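Local coordinates for protein putative oxidoreductase (Staphylococcus aureus subsp. aureus, PDB 3IV4) that is a putative oxidoreductase with a thioredoxin fold, probably a monothiol bacilliredoxin-like protein that takes part in thiol redox chemistry, at residues 26-31 with 85-90; 79-84 with 96-101. All blocks are in the same frame, centred on the assembly; numbering follows the deposited sequence. Where two conformers were deposited one is given.

Interaction 1. Residues 26-31 with 85-90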
ATOM      1  N   TYR A  26       0.850 -11.567  -5.530  1.00 14.72           N
ATOM      2  CA  TYR A  26       0.136 -10.312  -5.758  1.00 14.07           C
ATOM      3  C   TYR A  26       0.048  -9.549  -4.457  1.00 12.93           C
ATOM      4  O   TYR A  26      -0.576 -10.025  -3.502  1.00 13.94           O
ATOM      5  CB  TYR A  26      -1.284 -10.632  -6.239  1.00 15.12           C
ATOM      6  CG  TYR A  26      -1.331 -11.257  -7.608  1.00 19.08           C
ATOM      7  CD1 TYR A  26      -0.768 -10.591  -8.691  1.00 23.57           C
ATOM      8  CD2 TYR A  26      -1.937 -12.491  -7.827  1.00 21.87           C
ATOM      9  CE1 TYR A  26      -0.793 -11.114  -9.950  1.00 26.63           C
ATOM     10  CE2 TYR A  26      -1.972 -13.039  -9.128  1.00 24.71           C
ATOM     11  CZ  TYR A  26      -1.386 -12.326 -10.174  1.00 26.56           C
ATOM     12  OH  TYR A  26      -1.369 -12.786 -11.475  1.00 30.90           O
ATOM     13  N   VAL A  27       0.662  -8.362  -4.415  0.50 11.72           N
ATOM     14  CA  VAL A  27       0.793  -7.577  -3.174  0.50 11.21           C
ATOM     15  C   VAL A  27       0.512  -6.090  -3.391  0.50 10.13           C
ATOM     16  O   VAL A  27       1.162  -5.456  -4.227  0.50  9.47           O
ATOM     17  CB  VAL A  27       2.232  -7.701  -2.610  0.50 11.40           C
ATOM     18  CG1 VAL A  27       2.459  -6.741  -1.443  0.50 11.14           C
ATOM     19  CG2 VAL A  27       2.514  -9.114  -2.175  0.50 12.21           C
ATOM     20  N   PHE A  28      -0.438  -5.527  -2.638  1.00  9.72           N
ATOM     21  CA  PHE A  28      -0.620  -4.085  -2.612  1.00  9.45           C
ATOM     22  C   PHE A  28       0.018  -3.546  -1.348  1.00  9.08           C
ATOM     23  O   PHE A  28      -0.105  -4.160  -0.283  1.00  9.69           O
ATOM     24  CB  PHE A  28      -2.115  -3.725  -2.603  1.00 10.01           C
ATOM     25  CG  PHE A  28      -2.798  -3.877  -3.936  1.00 10.05           C
ATOM     26  CD1 PHE A  28      -2.802  -2.825  -4.853  1.00 10.56           C
ATOM     27  CD2 PHE A  28      -3.464  -5.060  -4.264  1.00 12.28           C
ATOM     28  CE1 PHE A  28      -3.459  -2.942  -6.097  1.00 11.75           C
ATOM     29  CE2 PHE A  28      -4.116  -5.192  -5.508  1.00 12.07           C
ATOM     30  CZ  PHE A  28      -4.120  -4.127  -6.411  1.00 12.29           C
ATOM     31  N   VAL A  29       0.681  -2.400  -1.470  1.00  9.01           N
ATOM     32  CA  VAL A  29       1.352  -1.728  -0.348  1.00  9.45           C
ATOM     33  C   VAL A  29       0.964  -0.248  -0.370  1.00  9.04           C
ATOM     34  O   VAL A  29       1.071   0.402  -1.414  1.00  9.81           O
ATOM     35  CB  VAL A  29       2.895  -1.842  -0.457  1.00  9.79           C
ATOM     36  CG1 VAL A  29       3.576  -1.104   0.701  1.00 10.82           C
ATOM     37  CG2 VAL A  29       3.323  -3.317  -0.478  1.00 11.63           C
ATOM     38  N   LEU A  30       0.553   0.282   0.780  1.00  8.72           N
ATOM     39  CA  LEU A  30       0.151   1.671   0.898  1.00  8.53           C
ATOM     40  C   LEU A  30       1.082   2.441   1.828  1.00  8.96           C
ATOM     41  O   LEU A  30       1.253   2.046   2.975  1.00  9.15           O
ATOM     42  CB  LEU A  30      -1.267   1.732   1.471  1.00  8.84           C
ATOM     43  CG  LEU A  30      -1.827   3.113   1.780  1.00  7.91           C
ATOM     44  CD1 LEU A  30      -2.095   3.902   0.503  1.00  9.89           C
ATOM     45  CD2 LEU A  30      -3.068   3.024   2.667  1.00  9.29           C
ATOM     46  N   LYS A  31       1.636   3.544   1.338  1.00  9.15           N
ATOM     47  CA  LYS A  31       2.265   4.541   2.191  1.00 10.01           C
ATOM     48  C   LYS A  31       1.170   5.425   2.776  1.00 10.26           C
ATOM     49  O   LYS A  31       0.407   6.055   2.028  1.00 10.44           O
ATOM     50  CB  LYS A  31       3.237   5.419   1.396  1.00 10.07           C
ATOM     51  CG  LYS A  31       4.453   4.711   0.861  1.00 10.55           C
ATOM     52  CD  LYS A  31       5.436   5.760   0.331  1.00 11.21           C
ATOM     53  CE  LYS A  31       6.740   5.129  -0.154  1.00 11.99           C
ATOM     54  NZ  LYS A  31       7.728   6.216  -0.490  1.00 12.38           N
ATOM     55  N   ALA A  85       0.039   4.342  -3.262  1.00  8.64           N
ATOM     56  CA  ALA A  85      -0.208   2.907  -3.265  1.00  8.58           C
ATOM     57  C   ALA A  85       0.530   2.263  -4.417  1.00  8.54           C
ATOM     58  O   ALA A  85       0.681   2.875  -5.481  1.00  8.63           O
ATOM     59  CB  ALA A  85      -1.713   2.623  -3.363  1.00  8.63           C
ATOM     60  N   PHE A  86       0.994   1.038  -4.183  1.00  8.41           N
ATOM     61  CA  PHE A  86       1.773   0.286  -5.161  1.00  8.50           C
ATOM     62  C   PHE A  86       1.191  -1.111  -5.274  1.00  9.19           C
ATOM     63  O   PHE A  86       0.674  -1.657  -4.308  1.00  8.68           O
ATOM     64  CB  PHE A  86       3.212   0.116  -4.662  1.00  8.81           C
ATOM     65  CG  PHE A  86       3.986   1.378  -4.604  1.00  8.92           C
ATOM     66  CD1 PHE A  86       4.715   1.799  -5.716  1.00 10.17           C
ATOM     67  CD2 PHE A  86       3.993   2.175  -3.447  1.00 10.56           C
ATOM     68  CE1 PHE A  86       5.444   2.988  -5.682  1.00 11.47           C
ATOM     69  CE2 PHE A  86       4.719   3.350  -3.410  1.00 10.93           C
ATOM     70  CZ  PHE A  86       5.440   3.757  -4.529  1.00 11.36           C
ATOM     71  N   TYR A  87       1.314  -1.677  -6.466  1.00  8.46           N
ATOM     72  CA  TYR A  87       0.922  -3.059  -6.719  1.00  8.80           C
ATOM     73  C   TYR A  87       2.124  -3.798  -7.257  1.00  8.99           C
ATOM     74  O   TYR A  87       2.717  -3.387  -8.276  1.00 10.10           O
ATOM     75  CB  TYR A  87      -0.219  -3.105  -7.723  1.00  9.28           C
ATOM     76  CG  TYR A  87      -0.799  -4.477  -8.015  1.00 10.09           C
ATOM     77  CD1 TYR A  87      -1.051  -5.399  -6.993  1.00 11.03           C
ATOM     78  CD2 TYR A  87      -1.128  -4.827  -9.319  1.00 12.40           C
ATOM     79  CE1 TYR A  87      -1.612  -6.662  -7.279  1.00 13.27           C
ATOM     80  CE2 TYR A  87      -1.695  -6.070  -9.616  1.00 12.81           C
ATOM     81  CZ  TYR A  87      -1.930  -6.982  -8.594  1.00 13.81           C
ATOM     82  OH  TYR A  87      -2.493  -8.220  -8.915  1.00 17.67           O
ATOM     83  N   PHE A  88       2.490  -4.862  -6.546  1.00  9.09           N
ATOM     84  CA  PHE A  88       3.607  -5.744  -6.930  1.00  9.10           C
ATOM     85  C   PHE A  88       3.121  -7.104  -7.389  1.00 10.62           C
ATOM     86  O   PHE A  88       2.301  -7.744  -6.727  1.00 10.91           O
ATOM     87  CB  PHE A  88       4.585  -5.941  -5.761  1.00 10.14           C
ATOM     88  CG  PHE A  88       5.253  -4.679  -5.323  1.00  9.58           C
ATOM     89  CD1 PHE A  88       6.478  -4.291  -5.871  1.00 10.49           C
ATOM     90  CD2 PHE A  88       4.634  -3.840  -4.393  1.00  9.94           C
ATOM     91  CE1 PHE A  88       7.090  -3.092  -5.476  1.00 10.82           C
ATOM     92  CE2 PHE A  88       5.242  -2.639  -3.993  1.00 10.90           C
ATOM     93  CZ  PHE A  88       6.461  -2.264  -4.523  1.00 10.40           C
ATOM     94  N   VAL A  89       3.623  -7.516  -8.548  1.00 11.15           N
ATOM     95  CA  VAL A  89       3.299  -8.830  -9.095  1.00 12.96           C
ATOM     96  C   VAL A  89       4.619  -9.577  -9.205  1.00 13.42           C
ATOM     97  O   VAL A  89       5.523  -9.132  -9.894  1.00 13.98           O
ATOM     98  CB  VAL A  89       2.609  -8.726 -10.477  1.00 13.32           C
ATOM     99  CG1 VAL A  89       2.449 -10.112 -11.096  1.00 15.67           C
ATOM    100  CG2 VAL A  89       1.258  -8.031 -10.345  1.00 14.65           C
ATOM    101  N   ASN A  90       4.727 -10.710  -8.504  1.00 14.74           N
ATOM    102  CA  ASN A  90       6.001 -11.437  -8.396  1.00 16.17           C
ATOM    103  C   ASN A  90       7.195 -10.530  -8.077  1.00 15.68           C
ATOM    104  O   ASN A  90       8.273 -10.648  -8.682  1.00 17.02           O
ATOM    105  CB  ASN A  90       6.280 -12.219  -9.679  1.00 17.22           C
ATOM    106  CG  ASN A  90       5.367 -13.408  -9.845  1.00 19.46           C
ATOM    107  OD1 ASN A  90       4.513 -13.429 -10.725  1.00 23.16           O
ATOM    108  ND2 ASN A  90       5.545 -14.401  -9.000  1.00 24.18           N
TER
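F28 and Y87, in the central sheet of the thioredoxin fold, lie in an offset stack, planes 17° apart and centroids 4.1 Å from each other: CD1 of Y87 sits over the centre of the F28 ring, while CZ of F28 is displaced toward the rim of the Y87 ring. Y87 CG is anti to the backbone N (chi1 -176°) and F28 CG anti to the carbonyl carbon, and the two side chains cross on the sheet face they share with Y26, L30, A85 and V89. At the edge of the Y26 ring, in its plane, is V89 CG2. The strands are adjacent and antiparallel, their axes 4.7 Å apart at 162°. Two hydrogen-bonded pairs, V27 with F88 and V29 with F86, set the register; F88 N to V27 O is nearly straight. On the other face, V29 CG2 approaches F88 CE2, and F17 meets the F88 ring edge-to-face. K31 NZ leaves the contact to bond S69 O and H80 ND1, while its CE passes F86 CE2. Helix 37-53 packs against the first face, with F49 edge-to-face on F28. On that face L30 CD1 and A85 CB meet at 4.1 Å.

Interaction 2. Residues 79-84 with 96-101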
ATOM      1  N   LYS A  79       9.123   8.757  -6.990  1.00 14.32           N
ATOM      2  CA  LYS A  79       9.399   9.679  -5.893  1.00 15.36           C
ATOM      3  C   LYS A  79       8.279   9.647  -4.862  1.00 14.92           C
ATOM      4  O   LYS A  79       7.102   9.431  -5.177  1.00 14.65           O
ATOM      5  CB  LYS A  79       9.683  11.100  -6.384  1.00 16.90           C
ATOM      6  CG  LYS A  79      11.009  11.243  -7.157  1.00 21.67           C
ATOM      7  CD  LYS A  79      12.258  11.178  -6.282  1.00 26.30           C
ATOM      8  CE  LYS A  79      13.499  10.939  -7.128  1.00 28.64           C
ATOM      9  NZ  LYS A  79      13.489   9.539  -7.686  1.00 30.81           N
ATOM     10  N   HIS A  80       8.690   9.821  -3.622  1.00 14.24           N
ATOM     11  CA  HIS A  80       7.796   9.674  -2.502  1.00 14.12           C
ATOM     12  C   HIS A  80       6.578  10.605  -2.539  1.00 14.02           C
ATOM     13  O   HIS A  80       6.709  11.803  -2.789  1.00 15.03           O
ATOM     14  CB  HIS A  80       8.561   9.910  -1.207  1.00 14.23           C
ATOM     15  CG  HIS A  80       7.667   9.968  -0.020  1.00 14.42           C
ATOM     16  ND1 HIS A  80       7.113   8.834   0.527  1.00 14.89           N
ATOM     17  CD2 HIS A  80       7.164  11.014   0.680  1.00 15.97           C
ATOM     18  CE1 HIS A  80       6.337   9.171   1.541  1.00 15.08           C
ATOM     19  NE2 HIS A  80       6.345  10.489   1.651  1.00 15.66           N
ATOM     20  N   GLU A  81       5.397  10.047  -2.271  1.00 13.45           N
ATOM     21  CA  GLU A  81       4.191  10.831  -1.976  1.00 13.38           C
ATOM     22  C   GLU A  81       3.514  10.137  -0.822  1.00 13.15           C
ATOM     23  O   GLU A  81       3.784   8.966  -0.543  1.00 12.73           O
ATOM     24  CB  GLU A  81       3.197  10.861  -3.145  1.00 13.57           C
ATOM     25  CG  GLU A  81       3.755  11.373  -4.461  1.00 15.97           C
ATOM     26  CD  GLU A  81       3.879  12.882  -4.529  1.00 19.72           C
ATOM     27  OE1 GLU A  81       3.436  13.602  -3.602  1.00 21.60           O
ATOM     28  OE2 GLU A  81       4.429  13.344  -5.548  1.00 23.31           O
ATOM     29  N   SER A  82       2.596  10.850  -0.178  1.00 12.65           N
ATOM     30  CA  SER A  82       1.708  10.208   0.774  1.00 13.34           C
ATOM     31  C   SER A  82       0.324  10.850   0.693  1.00 12.41           C
ATOM     32  O   SER A  82       0.205  12.080   0.690  1.00 13.24           O
ATOM     33  CB  SER A  82       2.279  10.254   2.183  1.00 14.42           C
ATOM     34  OG  SER A  82       1.532   9.397   3.018  1.00 17.40           O
ATOM     35  N   PRO A  83      -0.730  10.031   0.588  1.00 10.70           N
ATOM     36  CA  PRO A  83      -0.722   8.579   0.504  1.00 10.29           C
ATOM     37  C   PRO A  83      -0.261   8.130  -0.885  1.00 10.10           C
ATOM     38  O   PRO A  83      -0.445   8.847  -1.859  1.00 10.75           O
ATOM     39  CB  PRO A  83      -2.191   8.219   0.714  1.00  9.95           C
ATOM     40  CG  PRO A  83      -2.936   9.365   0.140  1.00 10.27           C
ATOM     41  CD  PRO A  83      -2.098  10.577   0.469  1.00 10.27           C
ATOM     42  N   GLN A  84       0.277   6.920  -0.971  1.00  9.83           N
ATOM     43  CA  GLN A  84       0.787   6.405  -2.239  1.00  9.33           C
ATOM     44  C   GLN A  84       0.639   4.906  -2.221  1.00  9.42           C
ATOM     45  O   GLN A  84       1.077   4.253  -1.280  1.00 10.15           O
ATOM     46  CB  GLN A  84       2.248   6.808  -2.400  1.00  9.69           C
ATOM     47  CG  GLN A  84       2.840   6.472  -3.750  1.00  9.70           C
ATOM     48  CD  GLN A  84       4.248   7.069  -3.879  1.00  9.83           C
ATOM     49  OE1 GLN A  84       5.088   6.903  -2.984  1.00 11.76           O
ATOM     50  NE2 GLN A  84       4.492   7.798  -4.971  1.00 12.65           N
ATOM     51  N   ASN A  96       1.191   2.220  -9.711  1.00  8.80           N
ATOM     52  CA  ASN A  96       1.124   3.044  -8.506  1.00  9.25           C
ATOM     53  C   ASN A  96       0.134   4.194  -8.730  1.00  9.15           C
ATOM     54  O   ASN A  96      -0.119   4.592  -9.877  1.00 10.03           O
ATOM     55  CB  ASN A  96       2.507   3.583  -8.133  1.00  9.32           C
ATOM     56  CG  ASN A  96       3.006   4.644  -9.091  1.00 12.15           C
ATOM     57  OD1 ASN A  96       2.666   5.810  -8.960  1.00 14.58           O
ATOM     58  ND2 ASN A  96       3.830   4.241 -10.056  1.00 13.93           N
ATOM     59  N   ARG A  97      -0.399   4.720  -7.631  1.00  9.26           N
ATOM     60  CA  ARG A  97      -1.212   5.927  -7.650  1.00  8.83           C
ATOM     61  C   ARG A  97      -0.998   6.657  -6.351  1.00  9.03           C
ATOM     62  O   ARG A  97      -0.567   6.059  -5.352  1.00  9.30           O
ATOM     63  CB  ARG A  97      -2.713   5.621  -7.802  1.00  9.50           C
ATOM     64  CG  ARG A  97      -3.178   5.189  -9.185  1.00  8.73           C
ATOM     65  CD  ARG A  97      -2.900   6.210 -10.288  1.00  8.93           C
ATOM     66  NE  ARG A  97      -3.543   5.826 -11.544  1.00 10.27           N
ATOM     67  CZ  ARG A  97      -3.041   4.948 -12.417  1.00  9.81           C
ATOM     68  NH1 ARG A  97      -1.861   4.373 -12.194  1.00  9.09           N
ATOM     69  NH2 ARG A  97      -3.719   4.652 -13.526  1.00 11.86           N
ATOM     70  N   ASP A  98      -1.325   7.943  -6.333  1.00  9.88           N
ATOM     71  CA  ASP A  98      -1.187   8.687  -5.093  1.00 10.35           C
ATOM     72  C   ASP A  98      -2.380   9.593  -4.870  1.00 10.70           C
ATOM     73  O   ASP A  98      -3.194   9.800  -5.778  1.00 10.76           O
ATOM     74  CB  ASP A  98       0.127   9.482  -5.059  1.00 10.47           C
ATOM     75  CG  ASP A  98       0.252  10.430  -6.222  1.00 12.49           C
ATOM     76  OD1 ASP A  98      -0.406  11.495  -6.202  1.00 15.61           O
ATOM     77  OD2 ASP A  98       1.028  10.127  -7.164  1.00 13.99           O
ATOM     78  N   HIS A  99      -2.485  10.096  -3.637  1.00 11.28           N
ATOM     79  CA  HIS A  99      -3.575  11.001  -3.238  1.00 11.89           C
ATOM     80  C   HIS A  99      -4.942  10.463  -3.615  1.00 12.55           C
ATOM     81  O   HIS A  99      -5.193   9.266  -3.444  1.00 12.00           O
ATOM     82  CB  HIS A  99      -3.307  12.436  -3.724  1.00 12.74           C
ATOM     83  CG  HIS A  99      -2.030  13.004  -3.193  1.00 13.41           C
ATOM     84  ND1 HIS A  99      -0.822  12.829  -3.829  1.00 15.34           N
ATOM     85  CD2 HIS A  99      -1.767  13.736  -2.082  1.00 15.07           C
ATOM     86  CE1 HIS A  99       0.135  13.401  -3.117  1.00 14.92           C
ATOM     87  NE2 HIS A  99      -0.415  13.972  -2.060  1.00 15.71           N
ATOM     88  N   GLY A 100      -5.827  11.316  -4.129  1.00 12.85           N
ATOM     89  CA  GLY A 100      -7.176  10.879  -4.470  1.00 12.99           C
ATOM     90  C   GLY A 100      -7.328   9.854  -5.574  1.00 12.55           C
ATOM     91  O   GLY A 100      -8.410   9.299  -5.757  1.00 13.50           O
ATOM     92  N   ASP A 101      -6.248   9.593  -6.311  1.00 12.41           N
ATOM     93  CA  ASP A 101      -6.268   8.534  -7.322  1.00 13.42           C
ATOM     94  C   ASP A 101      -6.221   7.135  -6.727  1.00 12.10           C
ATOM     95  O   ASP A 101      -6.339   6.150  -7.463  1.00 13.87           O
ATOM     96  CB  ASP A 101      -5.091   8.663  -8.280  1.00 13.15           C
ATOM     97  CG  ASP A 101      -5.341   9.626  -9.422  1.00 17.70           C
ATOM     98  OD1 ASP A 101      -6.504  10.023  -9.703  1.00 20.52           O
ATOM     99  OD2 ASP A 101      -4.333   9.965 -10.068  1.00 20.57           O
TER
HETATM  100  O   HOH W   1       2.398   7.716  -7.067  1.00 17.56           O
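N96 meets the loop 79-84 through water: its OD1 receives a hydrogen bond from a molecule that also donates to D98 OD2 (2.8 Å) and accepts from Q84 NE2 (3.0 Å). Three side chains thus share one solvent molecule, and its two donated bonds go to oxygens of strand 92-98. The amide of Q84 is held from its own side too, since NE2 also gives a bond to K79 O, nearly straight and close to the amide plane, while OE1 accepts a weak one from E81 N. At R97 the backbone does the work: its O faces Q84 CA in a CA-H...O contact of 3.4 Å. D98 pairs with Q84 as an antiparallel non-hydrogen-bonded pair; its CB lies 3.3 Å from P83 O, and E81 CB comes within 3.9 Å of it. D98 CG stands between the backbone N and the carbonyl carbon (chi1 57°), and OD1 takes the ND1 hydrogen of H99 at 178°, on the anti side and 31° out of the carboxylate plane. That bond would fix the rotation of the imidazole. H99 N makes the hydrogen bond between the two backbones, to P83 O, 3.0 Å away. Its ring has E81 OE1 at the edge, in plane and 3.3 Å from CE1, with S82 C over one face. A cis peptide bond precedes P83, whose ring packs on I38, S39 and A42 of helix 37-53. A cis-proline loop leading into the strand that runs antiparallel to the central one (here 84-89 beside 26-32) is a hallmark of the thioredoxin fold.

In the fold
Interactions 1 and 2 share strand 84-89 and meet where the cis-proline loop enters it. Their centres are about 12 Å apart, but the backbones join directly: K31 N to Q84 O and A85 N to R97 O, both 2.8 Å, are probable hydrogen bonds, carrying the pairing of 26-31 with 85-90 on to strand 92-98. P83 CB also packs on K31 O at 3.6 Å, so the proline is placed against the end of the central strand. In thioredoxin-fold proteins this loop lies beside the redox site at the start of the helix after that strand; the packing of the proline on helix 37-53, and the hydrogen bond of S82 OG with S33 OG, are consistent with the same layout here.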